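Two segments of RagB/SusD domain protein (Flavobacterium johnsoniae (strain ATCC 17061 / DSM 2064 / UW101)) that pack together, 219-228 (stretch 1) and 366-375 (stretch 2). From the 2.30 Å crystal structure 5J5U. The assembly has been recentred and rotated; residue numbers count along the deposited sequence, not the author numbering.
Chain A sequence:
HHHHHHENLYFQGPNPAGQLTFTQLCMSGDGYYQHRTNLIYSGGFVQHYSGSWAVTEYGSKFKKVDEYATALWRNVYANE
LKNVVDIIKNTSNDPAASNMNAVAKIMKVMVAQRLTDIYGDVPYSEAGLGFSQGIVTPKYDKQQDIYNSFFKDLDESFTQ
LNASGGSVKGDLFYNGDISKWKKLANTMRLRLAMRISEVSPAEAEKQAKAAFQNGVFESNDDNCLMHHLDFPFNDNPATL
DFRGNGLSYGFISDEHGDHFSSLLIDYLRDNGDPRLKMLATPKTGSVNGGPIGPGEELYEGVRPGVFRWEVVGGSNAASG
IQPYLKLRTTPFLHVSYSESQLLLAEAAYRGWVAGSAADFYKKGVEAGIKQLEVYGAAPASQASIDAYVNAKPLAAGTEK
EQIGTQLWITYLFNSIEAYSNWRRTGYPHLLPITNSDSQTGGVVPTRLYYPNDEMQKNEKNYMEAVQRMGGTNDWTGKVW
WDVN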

# COMPACT_ATOMS: atom_id res chain seq x y z
N SER A 219 1.80 2.28 -18.86
CA SER A 219 0.49 2.91 -18.72
C SER A 219 -0.34 2.15 -17.70
O SER A 219 0.10 1.12 -17.19
N ASN A 220 -1.56 2.63 -17.45
CA ASN A 220 -2.49 1.97 -16.55
C ASN A 220 -2.84 0.54 -16.96
O ASN A 220 -3.31 -0.25 -16.13
N ASP A 221 -2.62 0.20 -18.23
CA ASP A 221 -2.86 -1.16 -18.73
C ASP A 221 -1.95 -2.19 -18.08
O ASP A 221 -2.27 -3.38 -18.03
N ASP A 222 -0.82 -1.72 -17.58
CA ASP A 222 0.19 -2.58 -16.99
C ASP A 222 0.00 -2.79 -15.48
O ASP A 222 0.69 -3.61 -14.89
N ASN A 223 -0.91 -2.03 -14.88
CA ASN A 223 -1.21 -2.13 -13.44
C ASN A 223 -1.38 -3.55 -12.94
O ASN A 223 -1.95 -4.39 -13.64
N CYS A 224 -0.89 -3.82 -11.74
CA CYS A 224 -1.07 -5.12 -11.12
C CYS A 224 -2.39 -5.18 -10.34
O CYS A 224 -2.54 -4.56 -9.29
N LEU A 225 -3.34 -5.94 -10.88
CA LEU A 225 -4.72 -6.04 -10.39
C LEU A 225 -5.12 -7.46 -10.11
O LEU A 225 -4.72 -8.37 -10.83
N MET A 226 -5.95 -7.64 -9.10
CA MET A 226 -6.74 -8.85 -8.99
C MET A 226 -8.20 -8.50 -9.26
O MET A 226 -8.77 -7.64 -8.57
N HIS A 227 -8.79 -9.11 -10.28
CA HIS A 227 -10.22 -9.02 -10.53
C HIS A 227 -10.89 -10.11 -9.73
O HIS A 227 -10.50 -11.28 -9.80
N HIS A 228 -11.86 -9.71 -8.91
CA HIS A 228 -12.57 -10.59 -7.97
C HIS A 228 -13.95 -11.05 -8.44
O HIS A 228 -14.81 -10.23 -8.73
N GLU A 366 -2.39 12.19 -13.54
CA GLU A 366 -3.39 11.77 -14.52
C GLU A 366 -3.64 10.26 -14.42
O GLU A 366 -4.80 9.79 -14.44
N ALA A 367 -2.56 9.50 -14.27
CA ALA A 367 -2.69 8.05 -14.15
C ALA A 367 -3.49 7.63 -12.90
O ALA A 367 -4.24 6.65 -12.92
N GLY A 368 -3.34 8.41 -11.82
CA GLY A 368 -4.05 8.12 -10.58
C GLY A 368 -5.53 8.46 -10.68
O GLY A 368 -6.38 7.75 -10.14
N ILE A 369 -5.82 9.55 -11.38
CA ILE A 369 -7.21 9.95 -11.62
C ILE A 369 -7.91 8.91 -12.48
O ILE A 369 -9.07 8.55 -12.21
N LYS A 370 -7.21 8.37 -13.47
CA LYS A 370 -7.84 7.40 -14.37
C LYS A 370 -7.87 5.98 -13.83
O LYS A 370 -8.67 5.17 -14.30
N GLN A 371 -7.00 5.66 -12.86
CA GLN A 371 -6.92 4.28 -12.38
C GLN A 371 -8.20 3.90 -11.63
O GLN A 371 -8.51 2.72 -11.49
N LEU A 372 -8.95 4.90 -11.19
CA LEU A 372 -10.18 4.66 -10.45
C LEU A 372 -11.30 4.11 -11.34
O LEU A 372 -12.30 3.57 -10.84
N GLU A 373 -11.14 4.23 -12.65
CA GLU A 373 -12.19 3.80 -13.56
C GLU A 373 -12.46 2.30 -13.43
O GLU A 373 -13.61 1.86 -13.48
N VAL A 374 -11.41 1.53 -13.18
CA VAL A 374 -11.56 0.09 -13.12
C VAL A 374 -12.44 -0.31 -11.93
O VAL A 374 -12.97 -1.42 -11.90
N TYR A 375 -12.63 0.61 -10.99
CA TYR A 375 -13.48 0.38 -9.82
C TYR A 375 -14.95 0.56 -10.17
O TYR A 375 -15.82 0.33 -9.34

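This is a small, largely polar contact, burying 257 Å² summed over both sides, in which one asparagine side chain docks against the backbone of a helix and two waters extend its reach. Asn-220, in a 3-10 segment, has its CA 6.5 Å from the CA of Gln-371, and its CA-to-CB bond points toward the second stretch. With chi1 at -84° (m) and chi2 at 9°, its ND2 donates to the backbone O of Ala-367 at 3.1 Å; the N-H...O angle of 165° supports a well-directed hydrogen bond. The same O of Ala-367 also accepts a weak backbone hydrogen bond from N of Gln-371 at 2.9 Å. That N of Gln-371 lies 3.4 Å from Asn-220 ND2, but both are donors, so the approach is not a hydrogen bond. At the other end of the amide, Asn-220 OD1 lies 3.5 Å from CB of Ala-367, which also points toward stretch 1.

Water 1 accepts from Asn-220 ND2 at a short 2.5 Å and donates weakly to Lys-370 O at 3.3 Å. Water 2 joins three side chains: it donates to Asn-220 OD1 (2.9 Å) and Gln-371 OE1 (2.9 Å), and accepts from Asn-223 ND2 (3.0 Å). The CA-to-CB bond of Asn-223 (chi1 m, -74°) points toward stretch 2, yet its closest direct approach is ND2 to Gln-371 CB, 4.2 Å. The CA-to-CB bond of Gln-371 runs sideways; chi1 is p and chi2 t.

Lys-370 starts toward stretch 1, with CB 3.7 Å from Asn-220 ND2, but its end leads away: NZ forms a salt bridge with Glu-366 OE2 at 3.0 Å.

Farther along, the contact is carbon-to-carbon and looser. Val-374 (chi1 p) and Leu-225 (chi1 m, chi2 m) point their CA-to-CB bonds toward each other's stretches, Leu-225 CD1 lying 4.7 Å from Val-374 CG1. The CA-to-CB bond of His-227 (chi1 m) runs sideways, but its end comes nearer: CE1 meets Val-374 CG2 at 4.0 Å, obliquely to the ring.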

# COMPACT_ATOMS: atom_id res chain seq x y z
CB SER A 219 -0.27 2.94 -20.05
OG SER A 219 -0.65 1.63 -20.40
CB ASN A 220 -3.77 2.81 -16.44
CG ASN A 220 -3.65 3.93 -15.41
OD1 ASN A 220 -2.56 4.20 -14.88
ND2 ASN A 220 -4.76 4.58 -15.13
CB ASP A 221 -2.65 -1.23 -20.24
CG ASP A 221 -3.71 -0.47 -21.00
OD1 ASP A 221 -4.74 -0.13 -20.38
OD2 ASP A 221 -3.50 -0.21 -22.20
CB ASP A 222 1.57 -1.99 -17.26
CG ASP A 222 1.93 -2.00 -18.73
OD1 ASP A 222 1.41 -2.89 -19.44
OD2 ASP A 222 2.73 -1.15 -19.17
CB ASN A 223 -2.47 -1.34 -13.09
CG ASN A 223 -2.24 0.13 -13.10
OD1 ASN A 223 -1.16 0.58 -13.48
ND2 ASN A 223 -3.24 0.90 -12.68
CB CYS A 224 0.11 -5.43 -10.20
SG CYS A 224 0.10 -7.09 -9.64
CB LEU A 225 -5.72 -5.50 -11.41
CG LEU A 225 -6.07 -4.04 -11.58
CD1 LEU A 225 -6.24 -3.36 -10.23
CD2 LEU A 225 -5.03 -3.38 -12.45
CB MET A 226 -6.63 -9.50 -7.62
CG MET A 226 -7.57 -10.67 -7.49
SD MET A 226 -7.12 -11.94 -8.70
CE MET A 226 -5.76 -12.73 -7.80
CB HIS A 227 -10.53 -9.13 -12.02
CG HIS A 227 -9.91 -8.04 -12.83
ND1 HIS A 227 -10.51 -6.82 -13.02
CD2 HIS A 227 -8.73 -8.00 -13.49
CE1 HIS A 227 -9.73 -6.07 -13.77
NE2 HIS A 227 -8.65 -6.76 -14.08
CB HIS A 228 -12.68 -9.90 -6.59
CG HIS A 228 -11.39 -9.92 -5.82
ND1 HIS A 228 -10.95 -11.04 -5.14
CD2 HIS A 228 -10.44 -8.97 -5.64
CE1 HIS A 228 -9.79 -10.77 -4.57
NE2 HIS A 228 -9.46 -9.52 -4.85
CB GLU A 366 -2.96 12.13 -15.94
CG GLU A 366 -3.75 11.41 -17.03
CD GLU A 366 -3.67 12.07 -18.39
OE1 GLU A 366 -2.83 12.98 -18.59
OE2 GLU A 366 -4.46 11.67 -19.28
CB ALA A 367 -1.32 7.42 -14.15
CB ILE A 369 -7.31 11.33 -12.28
CG1 ILE A 369 -6.76 12.40 -11.35
CG2 ILE A 369 -8.77 11.67 -12.62
CD1 ILE A 369 -6.56 13.74 -12.02
CB LYS A 370 -7.16 7.39 -15.75
CG LYS A 370 -7.54 8.60 -16.62
CD LYS A 370 -6.82 8.65 -17.97
CE LYS A 370 -7.33 9.85 -18.79
NZ LYS A 370 -6.75 9.93 -20.16
CB GLN A 371 -5.70 4.08 -11.48
CG GLN A 371 -5.95 4.40 -10.01
CD GLN A 371 -4.68 4.44 -9.18
OE1 GLN A 371 -3.59 4.70 -9.71
NE2 GLN A 371 -4.81 4.21 -7.88
CB LEU A 372 -10.65 5.95 -9.77
CG LEU A 372 -9.75 6.64 -8.75
CD1 LEU A 372 -10.55 7.73 -8.06
CD2 LEU A 372 -9.22 5.66 -7.72
CB GLU A 373 -11.80 4.13 -15.00
CG GLU A 373 -11.70 5.63 -15.26
CD GLU A 373 -11.25 5.94 -16.67
OE1 GLU A 373 -11.25 5.02 -17.52
OE2 GLU A 373 -10.86 7.10 -16.93
CB VAL A 374 -10.20 -0.62 -13.05
CG1 VAL A 374 -9.49 -0.29 -11.74
CG2 VAL A 374 -10.36 -2.12 -13.23
CB TYR A 375 -13.12 1.33 -8.67
CG TYR A 375 -11.76 1.10 -8.09
CD1 TYR A 375 -11.32 -0.17 -7.79
CD2 TYR A 375 -10.90 2.17 -7.86
CE1 TYR A 375 -10.05 -0.39 -7.26
CE2 TYR A 375 -9.63 1.96 -7.33
CZ TYR A 375 -9.22 0.68 -7.03
OH TYR A 375 -7.96 0.45 -6.51
O HOH W 1 -6.65 4.12 -16.68
O HOH W 2 -2.18 3.65 -12.05